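Local coordinates for protein giardin subunit alpha-1 (Giardia intestinalis, PDB 4EVF) that is an annexin that binds phospholipid in a calcium-dependent way and takes part in attachment of the parasite to the intestinal mucosa and in cytoskeletal remodelling, at residues 95-100 / 248-253; 133-138 / 207-212; 216-221 / 231-236. One frame throughout, in Å; residues are numbered along the deposited sequence.

Contact 1: 95-100 / 248-253; sequences FFDTVI and MRRITG
Asp97 meets Arg250 and Ile251 between two helices of the all-helical annexin fold. Residues 95-100 lie in the predicted second annexin repeat and 248-253 in the predicted fourth. The short helical segments run nearly parallel, at 17°, with their axes 9.6 Å apart. Backbones come nearest at Asp97 and Ile251. The interface is small, 177 Å² in all, and buried.

The close part is the Asp97 carboxylate. The Asp97 and Arg250 side chains cross at about a right angle. The bend of the arginine at chi3 (-61°) brings the guanidinium edge to the carboxylate, their planes 26° apart. NE and NH2 of Arg250 both donate to OD2 of Asp97, two bent hydrogen bonds of one salt bridge. Both distances are 2.8 Å, but OD2 sits too close to another atom of the model, so their exact values are less sure. The other oxygen, OD1, forms a salt bridge with Arg247. The carboxylate is thus paired with two arginines, which would probably help keep it ionised in this buried place.

The loose part lies toward Thr98. Its methyl CG2 comes only within 4.5 Å of Arg250 CD, while its hydroxyl turns back to Ala94 O in its own helix. Farther round helix 245-255, Arg249 is partly exposed. It takes no part here and forms a salt bridge with Asp69.

In annexins generally, repeats 2 and 4 meet around a polar centre; the buried ion pair is consistent with that here. Leu234 and Ile235 of helix 227-240 touch Asp97 and Ile251 respectively. On the carboxylate, the apolar neighbour from across the contact is a methyl: Ile251 CG2 lies 3.7 Å from Asp97 CG.

Contact 2: 133-138 / 207-212; sequences KEDWCL and TIYTKT
Trp136 lays its indole against Thr212. Trp136 CB, the start of the side chain, is 3.7 Å from Thr212 O. A chi1 of 71° puts CG between the backbone N and the carbonyl carbon and turns one indole face to the threonine methyl. Trp136 CG is 3.5 Å from Thr212 CG2. That methyl sits over the five-membered ring, 3.4 Å from its centroid and only 6° off the normal, a CH-pi contact. Cys137 SG covers the opposite face. Trp136 NE1 gives its N-H to Glu134 OE1 at 2.8 Å, with the acceptor near the indole plane. At the far end, CZ3 packs on Phe95. Thr212 OG1 bonds to His92.

A second grip lies beside it. Tyr209 OH donates to Asp135 OD1 at 2.8 Å, and the carboxylate stands almost perpendicular to the phenol ring. A water donates to Glu134 OE2 and Thr210 O, bridging the two segments.

The contact joins the predicted second and third repeats of the all-helical annexin fold. The start of helix 135-145, with Glu134 at its N-cap, meets the link after helix 201-208 and the first turn of helix 211-225. Helix 171-180 flanks it through Thr171 and Ile175, and helix 122-130 adds Val130 against Trp136.

Contact 3: 216-221 / 231-236; sequences TFYCAH and AAYLIN
Tyr218 and Tyr233 form an edge-to-face (T-shaped) aromatic pair. The edge of Tyr218 is directed at the face of Tyr233, with centroids 5.0 Å apart and planes at 72°. The edge atoms doing the touching are CD2 and CE2. Tyr218 CE2 is 3.6 Å from Tyr233 CE1, and Tyr218 CD2 lies 3.4 Å from Tyr233 OH. On each helix CG is anti to the backbone N (chi1 173° for Tyr233), which sends the two rings into the gap between the helices. Phe222 meets both rings and extends the aromatic cluster.

Between the two helices the chain makes a tight turn from residues 211-225 to 227-240. This is the junction of the predicted third and fourth annexin repeats, and the short segments are splayed at 136°.

The sulfur contact comes from Cys219. SG lies in the plane of the Tyr233 ring, at its edge, 3.9 Å from CE2.

The apolar contact is looser: Cys219 SG is 4.1 Å from Leu234 CD2. The leucine sets out alongside the other helix, and its end comes nearer. Helix 92-100 closes this side, with Phe96 and Ile100 on Cys219.

Overall arrangement
The centre of contact 1 lies about 4 Å from the centre of the chain, that of contact 3 about 9 Å, and that of contact 2 about 20 Å, at the partly exposed margin. Contacts 2 and 3 both use helix 211-225. Helix 92-100 of contact 1 packs on both helices of contact 3, with Phe96 on Thr216. Contact 2 meets contact 3 where Tyr209 stacks on Phe217. The chemistry changes with place. The central contact holds a buried ion pair between repeats that are not successive in the chain. Contact 3 joins successive helices with aromatic rings and sulfur. The outer contact mixes a methyl-indole face with hydrogen bonds and a water bridge at helix ends.

Contact 1: 95-100 / 248-253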
ATOM      1  N   PHE A  95       3.462   4.582  -7.507  1.00 15.95           N
ATOM      2  CA  PHE A  95       4.511   3.557  -7.417  1.00 16.32           C
ATOM      3  C   PHE A  95       4.691   3.098  -5.968  1.00 21.43           C
ATOM      4  O   PHE A  95       4.737   1.891  -5.695  1.00 18.84           O
ATOM      5  CB  PHE A  95       5.864   4.070  -7.949  1.00 18.65           C
ATOM      6  CG  PHE A  95       5.939   4.207  -9.454  1.00 21.13           C
ATOM      7  CD1 PHE A  95       4.935   3.716 -10.270  1.00 17.67           C
ATOM      8  CD2 PHE A  95       7.035   4.834 -10.050  1.00 21.74           C
ATOM      9  CE1 PHE A  95       5.008   3.847 -11.659  1.00 20.47           C
ATOM     10  CE2 PHE A  95       7.123   4.961 -11.431  1.00 21.47           C
ATOM     11  CZ  PHE A  95       6.104   4.466 -12.238  1.00 22.56           C
ATOM     12  N   PHE A  96       4.823   4.056  -5.045  1.00 18.75           N
ATOM     13  CA  PHE A  96       5.002   3.717  -3.632  1.00 18.26           C
ATOM     14  C   PHE A  96       3.837   2.870  -3.129  1.00 18.32           C
ATOM     15  O   PHE A  96       4.039   1.861  -2.427  1.00 16.80           O
ATOM     16  CB  PHE A  96       5.151   4.977  -2.747  1.00 17.85           C
ATOM     17  CG  PHE A  96       6.260   5.898  -3.173  1.00 20.39           C
ATOM     18  CD1 PHE A  96       7.414   5.397  -3.760  1.00 21.24           C
ATOM     19  CD2 PHE A  96       6.134   7.273  -3.011  1.00 20.93           C
ATOM     20  CE1 PHE A  96       8.432   6.253  -4.165  1.00 19.52           C
ATOM     21  CE2 PHE A  96       7.145   8.133  -3.417  1.00 23.33           C
ATOM     22  CZ  PHE A  96       8.296   7.623  -3.993  1.00 24.87           C
ATOM     23  N   ASP A  97       2.623   3.290  -3.482  1.00 18.80           N
ATOM     24  CA  ASP A  97       1.404   2.627  -3.023  1.00 18.36           C
ATOM     25  C   ASP A  97       1.271   1.197  -3.547  1.00 16.20           C
ATOM     26  O   ASP A  97       0.766   0.337  -2.848  1.00 19.65           O
ATOM     27  CB  ASP A  97       0.154   3.427  -3.415  1.00 14.11           C
ATOM     28  CG  ASP A  97       0.195   4.864  -2.913  1.00 21.24           C
ATOM     29  OD1 ASP A  97       1.060   5.171  -2.058  1.00 21.08           O
ATOM     30  OD2 ASP A  97      -0.639   5.674  -3.374  1.00 18.37           O
ATOM     31  N   THR A  98       1.711   0.969  -4.782  1.00 19.83           N
ATOM     32  CA  THR A  98       1.443  -0.278  -5.500  1.00 20.71           C
ATOM     33  C   THR A  98       2.597  -1.296  -5.434  1.00 21.38           C
ATOM     34  O   THR A  98       2.365  -2.508  -5.390  1.00 20.77           O
ATOM     35  CB  THR A  98       1.069  -0.002  -6.990  1.00 19.71           C
ATOM     36  OG1 THR A  98       2.120   0.721  -7.633  1.00 23.39           O
ATOM     37  CG2 THR A  98      -0.219   0.811  -7.099  1.00 17.40           C
ATOM     38  N   VAL A  99       3.832  -0.798  -5.416  1.00 20.68           N
ATOM     39  CA  VAL A  99       5.016  -1.650  -5.460  1.00 19.59           C
ATOM     40  C   VAL A  99       5.601  -1.881  -4.060  1.00 20.22           C
ATOM     41  O   VAL A  99       5.972  -3.000  -3.705  1.00 19.51           O
ATOM     42  CB  VAL A  99       6.116  -1.040  -6.395  1.00 21.56           C
ATOM     43  CG1 VAL A  99       7.424  -1.799  -6.267  1.00 21.21           C
ATOM     44  CG2 VAL A  99       5.655  -1.033  -7.836  1.00 21.43           C
ATOM     45  N   ILE A 100       5.671  -0.826  -3.256  1.00 20.15           N
ATOM     46  CA  ILE A 100       6.331  -0.935  -1.958  1.00 16.69           C
ATOM     47  C   ILE A 100       5.408  -1.408  -0.830  1.00 18.75           C
ATOM     48  O   ILE A 100       5.802  -2.228  -0.006  1.00 22.21           O
ATOM     49  CB  ILE A 100       7.032   0.371  -1.550  1.00 16.88           C
ATOM     50  CG1 ILE A 100       7.964   0.833  -2.671  1.00 18.41           C
ATOM     51  CG2 ILE A 100       7.804   0.160  -0.242  1.00 19.18           C
ATOM     52  CD1 ILE A 100       8.712   2.128  -2.369  1.00 17.80           C
ATOM     53  N   MET A 248      -5.635   7.543  -1.163  1.00 17.86           N
ATOM     54  CA  MET A 248      -6.429   6.871  -0.148  1.00 19.21           C
ATOM     55  C   MET A 248      -7.208   5.722  -0.769  1.00 19.43           C
ATOM     56  O   MET A 248      -7.383   4.678  -0.139  1.00 17.07           O
ATOM     57  CB  MET A 248      -7.343   7.842   0.608  1.00 18.10           C
ATOM     58  CG  MET A 248      -6.595   8.660   1.669  1.00 17.07           C
ATOM     59  SD  MET A 248      -5.549   7.683   2.778  1.00 19.11           S
ATOM     60  CE  MET A 248      -6.819   6.941   3.814  1.00 20.39           C
ATOM     61  N   ARG A 249      -7.633   5.902  -2.012  1.00 15.04           N
ATOM     62  CA  ARG A 249      -8.382   4.859  -2.705  1.00 20.30           C
ATOM     63  C   ARG A 249      -7.475   3.680  -3.061  1.00 22.04           C
ATOM     64  O   ARG A 249      -7.861   2.516  -2.915  1.00 19.87           O
ATOM     65  CB  ARG A 249      -9.055   5.403  -3.966  1.00 20.27           C
ATOM     66  CG  ARG A 249      -9.734   4.306  -4.771  1.00 23.86           C
ATOM     67  CD  ARG A 249      -9.525   4.488  -6.266  1.00 23.04           C
ATOM     68  NE  ARG A 249      -9.761   3.244  -7.002  1.00 24.82           N
ATOM     69  CZ  ARG A 249      -9.808   3.157  -8.326  1.00 24.15           C
ATOM     70  NH1 ARG A 249      -9.658   4.245  -9.062  1.00 30.26           N
ATOM     71  NH2 ARG A 249     -10.022   1.986  -8.913  1.00 27.16           N
ATOM     72  N   ARG A 250      -6.268   3.984  -3.531  1.00 21.11           N
ATOM     73  CA  ARG A 250      -5.310   2.929  -3.822  1.00 21.15           C
ATOM     74  C   ARG A 250      -5.032   2.091  -2.579  1.00 20.00           C
ATOM     75  O   ARG A 250      -5.323   0.902  -2.570  1.00 19.88           O
ATOM     76  CB  ARG A 250      -4.017   3.485  -4.423  1.00 17.01           C
ATOM     77  CG  ARG A 250      -4.208   4.043  -5.841  1.00 18.41           C
ATOM     78  CD  ARG A 250      -2.869   4.373  -6.491  1.00 19.39           C
ATOM     79  NE  ARG A 250      -2.128   5.391  -5.743  1.00 20.31           N
ATOM     80  CZ  ARG A 250      -2.111   6.688  -6.051  1.00 20.51           C
ATOM     81  NH1 ARG A 250      -2.787   7.135  -7.101  1.00 19.74           N
ATOM     82  NH2 ARG A 250      -1.399   7.537  -5.315  1.00 17.48           N
ATOM     83  N   ILE A 251      -4.511   2.704  -1.521  1.00 14.91           N
ATOM     84  CA  ILE A 251      -4.067   1.916  -0.371  1.00 20.17           C
ATOM     85  C   ILE A 251      -5.210   1.327   0.459  1.00 21.45           C
ATOM     86  O   ILE A 251      -5.087   0.221   1.000  1.00 21.43           O
ATOM     87  CB  ILE A 251      -3.054   2.680   0.530  1.00 22.01           C
ATOM     88  CG1 ILE A 251      -3.745   3.704   1.429  1.00 22.67           C
ATOM     89  CG2 ILE A 251      -1.975   3.366  -0.309  1.00 20.20           C
ATOM     90  CD1 ILE A 251      -2.742   4.604   2.155  1.00 22.72           C
ATOM     91  N   THR A 252      -6.330   2.039   0.551  1.00 19.81           N
ATOM     92  CA  THR A 252      -7.476   1.496   1.280  1.00 18.39           C
ATOM     93  C   THR A 252      -8.108   0.328   0.512  1.00 20.10           C
ATOM     94  O   THR A 252      -8.395  -0.719   1.092  1.00 21.23           O
ATOM     95  CB  THR A 252      -8.524   2.574   1.599  1.00 17.33           C
ATOM     96  OG1 THR A 252      -7.866   3.727   2.141  1.00 16.13           O
ATOM     97  CG2 THR A 252      -9.534   2.061   2.611  1.00 16.63           C
ATOM     98  N   GLY A 253      -8.285   0.504  -0.795  1.00 19.02           N
ATOM     99  CA  GLY A 253      -8.894  -0.505  -1.649  1.00 19.86           C
ATOM    100  C   GLY A 253      -8.110  -1.806  -1.743  1.00 25.04           C
ATOM    101  O   GLY A 253      -8.700  -2.888  -1.830  1.00 22.67           O
TER

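Contact 2: 133-138 / 207-212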
ATOM      1  N   LYS A 133      18.599   4.969 -14.370  1.00 25.19           N
ATOM      2  CA  LYS A 133      19.541   6.079 -14.227  1.00 25.97           C
ATOM      3  C   LYS A 133      19.530   6.719 -12.832  1.00 28.19           C
ATOM      4  O   LYS A 133      20.286   7.660 -12.570  1.00 24.56           O
ATOM      5  CB  LYS A 133      19.260   7.155 -15.289  1.00 24.98           C
ATOM      6  CG  LYS A 133      19.539   6.727 -16.728  1.00 28.68           C
ATOM      7  CD  LYS A 133      21.032   6.726 -17.040  1.00 29.94           C
ATOM      8  CE  LYS A 133      21.419   5.473 -17.804  1.00 34.00           C
ATOM      9  NZ  LYS A 133      20.671   5.353 -19.089  1.00 33.54           N
ATOM     10  N   GLU A 134      18.653   6.234 -11.957  1.00 23.23           N
ATOM     11  CA  GLU A 134      18.566   6.738 -10.589  1.00 22.09           C
ATOM     12  C   GLU A 134      18.470   5.589  -9.592  1.00 21.24           C
ATOM     13  O   GLU A 134      18.005   4.492  -9.914  1.00 18.43           O
ATOM     14  CB  GLU A 134      17.356   7.662 -10.413  1.00 25.33           C
ATOM     15  CG  GLU A 134      17.536   9.077 -10.957  1.00 27.01           C
ATOM     16  CD  GLU A 134      16.443  10.022 -10.473  1.00 32.43           C
ATOM     17  OE1 GLU A 134      15.307   9.945 -10.998  1.00 27.78           O
ATOM     18  OE2 GLU A 134      16.724  10.841  -9.566  1.00 29.31           O
ATOM     19  N   ASP A 135      18.894   5.846  -8.366  1.00 19.93           N
ATOM     20  CA  ASP A 135      18.918   4.781  -7.372  1.00 21.92           C
ATOM     21  C   ASP A 135      17.527   4.278  -6.994  1.00 20.84           C
ATOM     22  O   ASP A 135      17.373   3.113  -6.647  1.00 18.17           O
ATOM     23  CB  ASP A 135      19.709   5.206  -6.141  1.00 17.09           C
ATOM     24  CG  ASP A 135      21.207   5.219  -6.397  1.00 22.54           C
ATOM     25  OD1 ASP A 135      21.966   5.605  -5.485  1.00 19.85           O
ATOM     26  OD2 ASP A 135      21.621   4.826  -7.507  1.00 20.13           O
ATOM     27  N   TRP A 136      16.510   5.140  -7.065  1.00 21.06           N
ATOM     28  CA  TRP A 136      15.154   4.682  -6.765  1.00 20.60           C
ATOM     29  C   TRP A 136      14.675   3.629  -7.769  1.00 20.72           C
ATOM     30  O   TRP A 136      14.005   2.664  -7.394  1.00 17.99           O
ATOM     31  CB  TRP A 136      14.159   5.853  -6.639  1.00 18.90           C
ATOM     32  CG  TRP A 136      13.810   6.543  -7.926  1.00 20.10           C
ATOM     33  CD1 TRP A 136      14.374   7.683  -8.428  1.00 22.55           C
ATOM     34  CD2 TRP A 136      12.795   6.156  -8.858  1.00 21.40           C
ATOM     35  NE1 TRP A 136      13.782   8.017  -9.623  1.00 23.83           N
ATOM     36  CE2 TRP A 136      12.806   7.096  -9.906  1.00 23.29           C
ATOM     37  CE3 TRP A 136      11.875   5.101  -8.907  1.00 23.39           C
ATOM     38  CZ2 TRP A 136      11.945   7.007 -10.994  1.00 22.74           C
ATOM     39  CZ3 TRP A 136      11.019   5.023  -9.986  1.00 23.13           C
ATOM     40  CH2 TRP A 136      11.060   5.966 -11.015  1.00 22.25           C
ATOM     41  N   CYS A 137      15.036   3.803  -9.038  1.00 19.69           N
ATOM     42  CA  CYS A 137      14.692   2.824 -10.069  1.00 20.22           C
ATOM     43  C   CYS A 137      15.320   1.479  -9.745  1.00 18.55           C
ATOM     44  O   CYS A 137      14.660   0.444  -9.830  1.00 19.65           O
ATOM     45  CB  CYS A 137      15.192   3.272 -11.441  1.00 20.67           C
ATOM     46  SG  CYS A 137      14.968   5.033 -11.779  1.00 22.14           S
ATOM     47  N   LEU A 138      16.605   1.507  -9.390  1.00 17.08           N
ATOM     48  CA  LEU A 138      17.355   0.283  -9.127  1.00 19.95           C
ATOM     49  C   LEU A 138      16.804  -0.458  -7.905  1.00 17.97           C
ATOM     50  O   LEU A 138      16.710  -1.691  -7.905  1.00 21.64           O
ATOM     51  CB  LEU A 138      18.840   0.603  -8.933  1.00 21.09           C
ATOM     52  CG  LEU A 138      19.607   1.196 -10.123  1.00 21.09           C
ATOM     53  CD1 LEU A 138      21.029   1.523  -9.727  1.00 24.27           C
ATOM     54  CD2 LEU A 138      19.592   0.230 -11.300  1.00 24.41           C
ATOM     55  N   THR A 207      20.311  12.212   4.616  1.00 25.16           N
ATOM     56  CA  THR A 207      21.616  12.835   4.419  1.00 25.48           C
ATOM     57  C   THR A 207      22.142  12.589   3.013  1.00 29.75           C
ATOM     58  O   THR A 207      22.786  13.459   2.429  1.00 32.49           O
ATOM     59  CB  THR A 207      22.655  12.320   5.434  1.00 28.29           C
ATOM     60  OG1 THR A 207      22.301  12.748   6.759  1.00 28.69           O
ATOM     61  CG2 THR A 207      24.035  12.841   5.085  1.00 29.68           C
ATOM     62  N   ILE A 208      21.862  11.403   2.475  1.00 19.66           N
ATOM     63  CA  ILE A 208      22.416  10.990   1.189  1.00 25.18           C
ATOM     64  C   ILE A 208      21.458  11.157  -0.001  1.00 25.01           C
ATOM     65  O   ILE A 208      21.909  11.372  -1.126  1.00 27.86           O
ATOM     66  CB  ILE A 208      22.918   9.530   1.231  1.00 24.91           C
ATOM     67  CG1 ILE A 208      23.505   9.140  -0.128  1.00 29.37           C
ATOM     68  CG2 ILE A 208      21.779   8.592   1.610  1.00 18.58           C
ATOM     69  CD1 ILE A 208      24.297   7.856  -0.121  1.00 24.38           C
ATOM     70  N   TYR A 209      20.151  11.077   0.248  1.00 24.00           N
ATOM     71  CA  TYR A 209      19.151  11.115  -0.825  1.00 21.25           C
ATOM     72  C   TYR A 209      18.169  12.301  -0.754  1.00 21.26           C
ATOM     73  O   TYR A 209      17.807  12.760   0.323  1.00 19.12           O
ATOM     74  CB  TYR A 209      18.354   9.810  -0.838  1.00 19.71           C
ATOM     75  CG  TYR A 209      19.111   8.614  -1.376  1.00 22.46           C
ATOM     76  CD1 TYR A 209      19.845   8.698  -2.559  1.00 19.45           C
ATOM     77  CD2 TYR A 209      19.088   7.394  -0.700  1.00 20.89           C
ATOM     78  CE1 TYR A 209      20.543   7.590  -3.059  1.00 19.40           C
ATOM     79  CE2 TYR A 209      19.775   6.289  -1.192  1.00 21.62           C
ATOM     80  CZ  TYR A 209      20.499   6.386  -2.365  1.00 19.29           C
ATOM     81  OH  TYR A 209      21.174   5.261  -2.830  1.00 22.36           O
ATOM     82  N   THR A 210      17.729  12.771  -1.921  1.00 21.66           N
ATOM     83  CA  THR A 210      16.634  13.733  -2.014  1.00 21.24           C
ATOM     84  C   THR A 210      15.556  13.272  -2.997  1.00 21.32           C
ATOM     85  O   THR A 210      15.778  12.367  -3.803  1.00 21.24           O
ATOM     86  CB  THR A 210      17.139  15.104  -2.496  1.00 24.38           C
ATOM     87  OG1 THR A 210      17.726  14.957  -3.794  1.00 24.11           O
ATOM     88  CG2 THR A 210      18.188  15.660  -1.525  1.00 22.44           C
ATOM     89  N   LYS A 211      14.397  13.918  -2.943  1.00 20.66           N
ATOM     90  CA  LYS A 211      13.359  13.715  -3.941  1.00 21.51           C
ATOM     91  C   LYS A 211      12.947  12.249  -4.021  1.00 21.50           C
ATOM     92  O   LYS A 211      12.765  11.604  -2.987  1.00 22.93           O
ATOM     93  CB  LYS A 211      13.809  14.269  -5.299  1.00 20.35           C
ATOM     94  CG  LYS A 211      13.999  15.797  -5.290  1.00 27.87           C
ATOM     95  CD  LYS A 211      14.582  16.299  -6.594  1.00 28.03           C
ATOM     96  CE  LYS A 211      14.588  17.822  -6.635  1.00 42.76           C
ATOM     97  NZ  LYS A 211      15.080  18.333  -7.947  1.00 46.11           N
ATOM     98  N   THR A 212      12.801  11.724  -5.232  1.00 22.55           N
ATOM     99  CA  THR A 212      12.261  10.375  -5.410  1.00 18.68           C
ATOM    100  C   THR A 212      13.171   9.292  -4.803  1.00 23.34           C
ATOM    101  O   THR A 212      12.678   8.299  -4.242  1.00 18.55           O
ATOM    102  CB  THR A 212      11.933  10.075  -6.898  1.00 24.46           C
ATOM    103  OG1 THR A 212      11.067  11.096  -7.422  1.00 25.02           O
ATOM    104  CG2 THR A 212      11.230   8.716  -7.032  1.00 21.52           C
TER
HETATM  105  O   HOH W   1      15.575  11.409  -6.948  1.00 21.76           O

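Contact 3: 216-221 / 231-236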
ATOM      1  N   THR A 216      11.653   6.889  -1.946  1.00 19.78           N
ATOM      2  CA  THR A 216      11.681   5.451  -2.232  1.00 21.50           C
ATOM      3  C   THR A 216      12.343   4.681  -1.091  1.00 17.32           C
ATOM      4  O   THR A 216      11.788   3.681  -0.595  1.00 16.82           O
ATOM      5  CB  THR A 216      12.398   5.129  -3.566  1.00 21.03           C
ATOM      6  OG1 THR A 216      11.691   5.724  -4.662  1.00 19.66           O
ATOM      7  CG2 THR A 216      12.465   3.619  -3.782  1.00 22.46           C
ATOM      8  N   PHE A 217      13.522   5.134  -0.667  1.00 16.64           N
ATOM      9  CA  PHE A 217      14.230   4.478   0.440  1.00 18.87           C
ATOM     10  C   PHE A 217      13.508   4.662   1.782  1.00 19.52           C
ATOM     11  O   PHE A 217      13.521   3.778   2.650  1.00 16.46           O
ATOM     12  CB  PHE A 217      15.682   4.967   0.526  1.00 20.28           C
ATOM     13  CG  PHE A 217      16.601   4.323  -0.477  1.00 18.93           C
ATOM     14  CD1 PHE A 217      16.619   4.754  -1.795  1.00 18.41           C
ATOM     15  CD2 PHE A 217      17.456   3.301  -0.100  1.00 18.93           C
ATOM     16  CE1 PHE A 217      17.460   4.171  -2.728  1.00 14.35           C
ATOM     17  CE2 PHE A 217      18.301   2.704  -1.023  1.00 18.81           C
ATOM     18  CZ  PHE A 217      18.305   3.150  -2.344  1.00 19.97           C
ATOM     19  N   TYR A 218      12.876   5.820   1.950  1.00 19.29           N
ATOM     20  CA  TYR A 218      12.104   6.087   3.150  1.00 16.86           C
ATOM     21  C   TYR A 218      10.891   5.152   3.243  1.00 19.17           C
ATOM     22  O   TYR A 218      10.598   4.597   4.308  1.00 17.35           O
ATOM     23  CB  TYR A 218      11.649   7.554   3.168  1.00 15.90           C
ATOM     24  CG  TYR A 218      11.253   8.081   4.533  1.00 20.58           C
ATOM     25  CD1 TYR A 218      11.857   7.608   5.691  1.00 25.99           C
ATOM     26  CD2 TYR A 218      10.260   9.043   4.663  1.00 23.10           C
ATOM     27  CE1 TYR A 218      11.493   8.097   6.943  1.00 24.86           C
ATOM     28  CE2 TYR A 218       9.891   9.539   5.906  1.00 25.11           C
ATOM     29  CZ  TYR A 218      10.511   9.063   7.038  1.00 25.77           C
ATOM     30  OH  TYR A 218      10.135   9.550   8.270  1.00 26.91           O
ATOM     31  N   CYS A 219      10.187   4.970   2.128  1.00 15.09           N
ATOM     32  CA  CYS A 219       9.049   4.051   2.125  1.00 16.24           C
ATOM     33  C   CYS A 219       9.541   2.627   2.393  1.00 19.35           C
ATOM     34  O   CYS A 219       8.918   1.869   3.149  1.00 17.90           O
ATOM     35  CB  CYS A 219       8.268   4.124   0.809  1.00 17.66           C
ATOM     36  SG  CYS A 219       7.229   5.641   0.643  1.00 19.29           S
ATOM     37  N   ALA A 220      10.658   2.269   1.764  1.00 19.48           N
ATOM     38  CA  ALA A 220      11.252   0.935   1.927  1.00 17.45           C
ATOM     39  C   ALA A 220      11.570   0.649   3.397  1.00 18.46           C
ATOM     40  O   ALA A 220      11.296  -0.445   3.914  1.00 19.00           O
ATOM     41  CB  ALA A 220      12.499   0.825   1.083  1.00 16.15           C
ATOM     42  N   HIS A 221      12.166   1.641   4.056  1.00 17.51           N
ATOM     43  CA  HIS A 221      12.413   1.620   5.497  1.00 19.28           C
ATOM     44  C   HIS A 221      11.160   1.292   6.324  1.00 20.55           C
ATOM     45  O   HIS A 221      11.167   0.365   7.138  1.00 19.35           O
ATOM     46  CB  HIS A 221      13.016   2.962   5.929  1.00 21.16           C
ATOM     47  CG  HIS A 221      12.932   3.221   7.399  1.00 20.78           C
ATOM     48  ND1 HIS A 221      13.747   2.591   8.313  1.00 20.82           N
ATOM     49  CD2 HIS A 221      12.132   4.048   8.114  1.00 20.38           C
ATOM     50  CE1 HIS A 221      13.452   3.013   9.530  1.00 22.27           C
ATOM     51  NE2 HIS A 221      12.475   3.898   9.436  1.00 22.47           N
ATOM     52  N   ALA A 231       1.815   2.112   5.864  1.00 16.92           N
ATOM     53  CA  ALA A 231       0.437   2.584   5.736  1.00 20.93           C
ATOM     54  C   ALA A 231       0.200   3.885   6.521  1.00 16.50           C
ATOM     55  O   ALA A 231      -0.371   4.838   5.994  1.00 17.61           O
ATOM     56  CB  ALA A 231      -0.540   1.507   6.195  1.00 17.69           C
ATOM     57  N   ALA A 232       0.621   3.911   7.780  1.00 17.61           N
ATOM     58  CA  ALA A 232       0.470   5.112   8.611  1.00 17.48           C
ATOM     59  C   ALA A 232       1.076   6.337   7.916  1.00 19.40           C
ATOM     60  O   ALA A 232       0.444   7.392   7.819  1.00 18.08           O
ATOM     61  CB  ALA A 232       1.123   4.911   9.945  1.00 21.28           C
ATOM     62  N   TYR A 233       2.315   6.177   7.459  1.00 18.79           N
ATOM     63  CA  TYR A 233       3.051   7.228   6.761  1.00 17.33           C
ATOM     64  C   TYR A 233       2.382   7.696   5.461  1.00 20.84           C
ATOM     65  O   TYR A 233       2.282   8.894   5.178  1.00 16.66           O
ATOM     66  CB  TYR A 233       4.471   6.738   6.461  1.00 18.78           C
ATOM     67  CG  TYR A 233       5.266   7.693   5.587  1.00 20.75           C
ATOM     68  CD1 TYR A 233       5.605   8.964   6.048  1.00 23.13           C
ATOM     69  CD2 TYR A 233       5.681   7.327   4.312  1.00 20.06           C
ATOM     70  CE1 TYR A 233       6.328   9.842   5.267  1.00 21.82           C
ATOM     71  CE2 TYR A 233       6.412   8.213   3.513  1.00 20.52           C
ATOM     72  CZ  TYR A 233       6.727   9.469   4.003  1.00 21.30           C
ATOM     73  OH  TYR A 233       7.449  10.368   3.233  1.00 20.93           O
ATOM     74  N   LEU A 234       1.958   6.743   4.645  1.00 20.18           N
ATOM     75  CA  LEU A 234       1.302   7.086   3.404  1.00 18.63           C
ATOM     76  C   LEU A 234      -0.088   7.677   3.671  1.00 18.70           C
ATOM     77  O   LEU A 234      -0.535   8.554   2.951  1.00 18.76           O
ATOM     78  CB  LEU A 234       1.235   5.859   2.480  1.00 24.45           C
ATOM     79  CG  LEU A 234       2.527   5.321   1.831  1.00 27.74           C
ATOM     80  CD1 LEU A 234       2.351   4.028   1.021  1.00 22.21           C
ATOM     81  CD2 LEU A 234       3.260   6.380   1.015  1.00 18.91           C
ATOM     82  N   ILE A 235      -0.717   7.449   4.747  1.00 16.60           N
ATOM     83  CA  ILE A 235      -2.002   8.099   5.055  1.00 15.31           C
ATOM     84  C   ILE A 235      -1.777   9.522   5.520  1.00 20.25           C
ATOM     85  O   ILE A 235      -2.509  10.435   5.140  1.00 20.76           O
ATOM     86  CB  ILE A 235      -2.790   7.312   6.112  1.00 18.31           C
ATOM     87  CG1 ILE A 235      -3.357   6.042   5.477  1.00 17.21           C
ATOM     88  CG2 ILE A 235      -3.910   8.151   6.719  1.00 17.08           C
ATOM     89  CD1 ILE A 235      -3.977   5.097   6.496  1.00 18.49           C
ATOM     90  N   ASN A 236      -0.734   9.711   6.318  1.00 16.51           N
ATOM     91  CA  ASN A 236      -0.355  11.049   6.742  1.00 24.11           C
ATOM     92  C   ASN A 236       0.024  11.942   5.535  1.00 21.55           C
ATOM     93  O   ASN A 236      -0.391  13.101   5.455  1.00 22.03           O
ATOM     94  CB  ASN A 236       0.760  10.962   7.787  1.00 22.03           C
ATOM     95  CG  ASN A 236       1.159  12.316   8.329  1.00 26.80           C
ATOM     96  OD1 ASN A 236       2.230  12.831   7.997  1.00 23.45           O
ATOM     97  ND2 ASN A 236       0.303  12.902   9.166  1.00 23.40           N
TER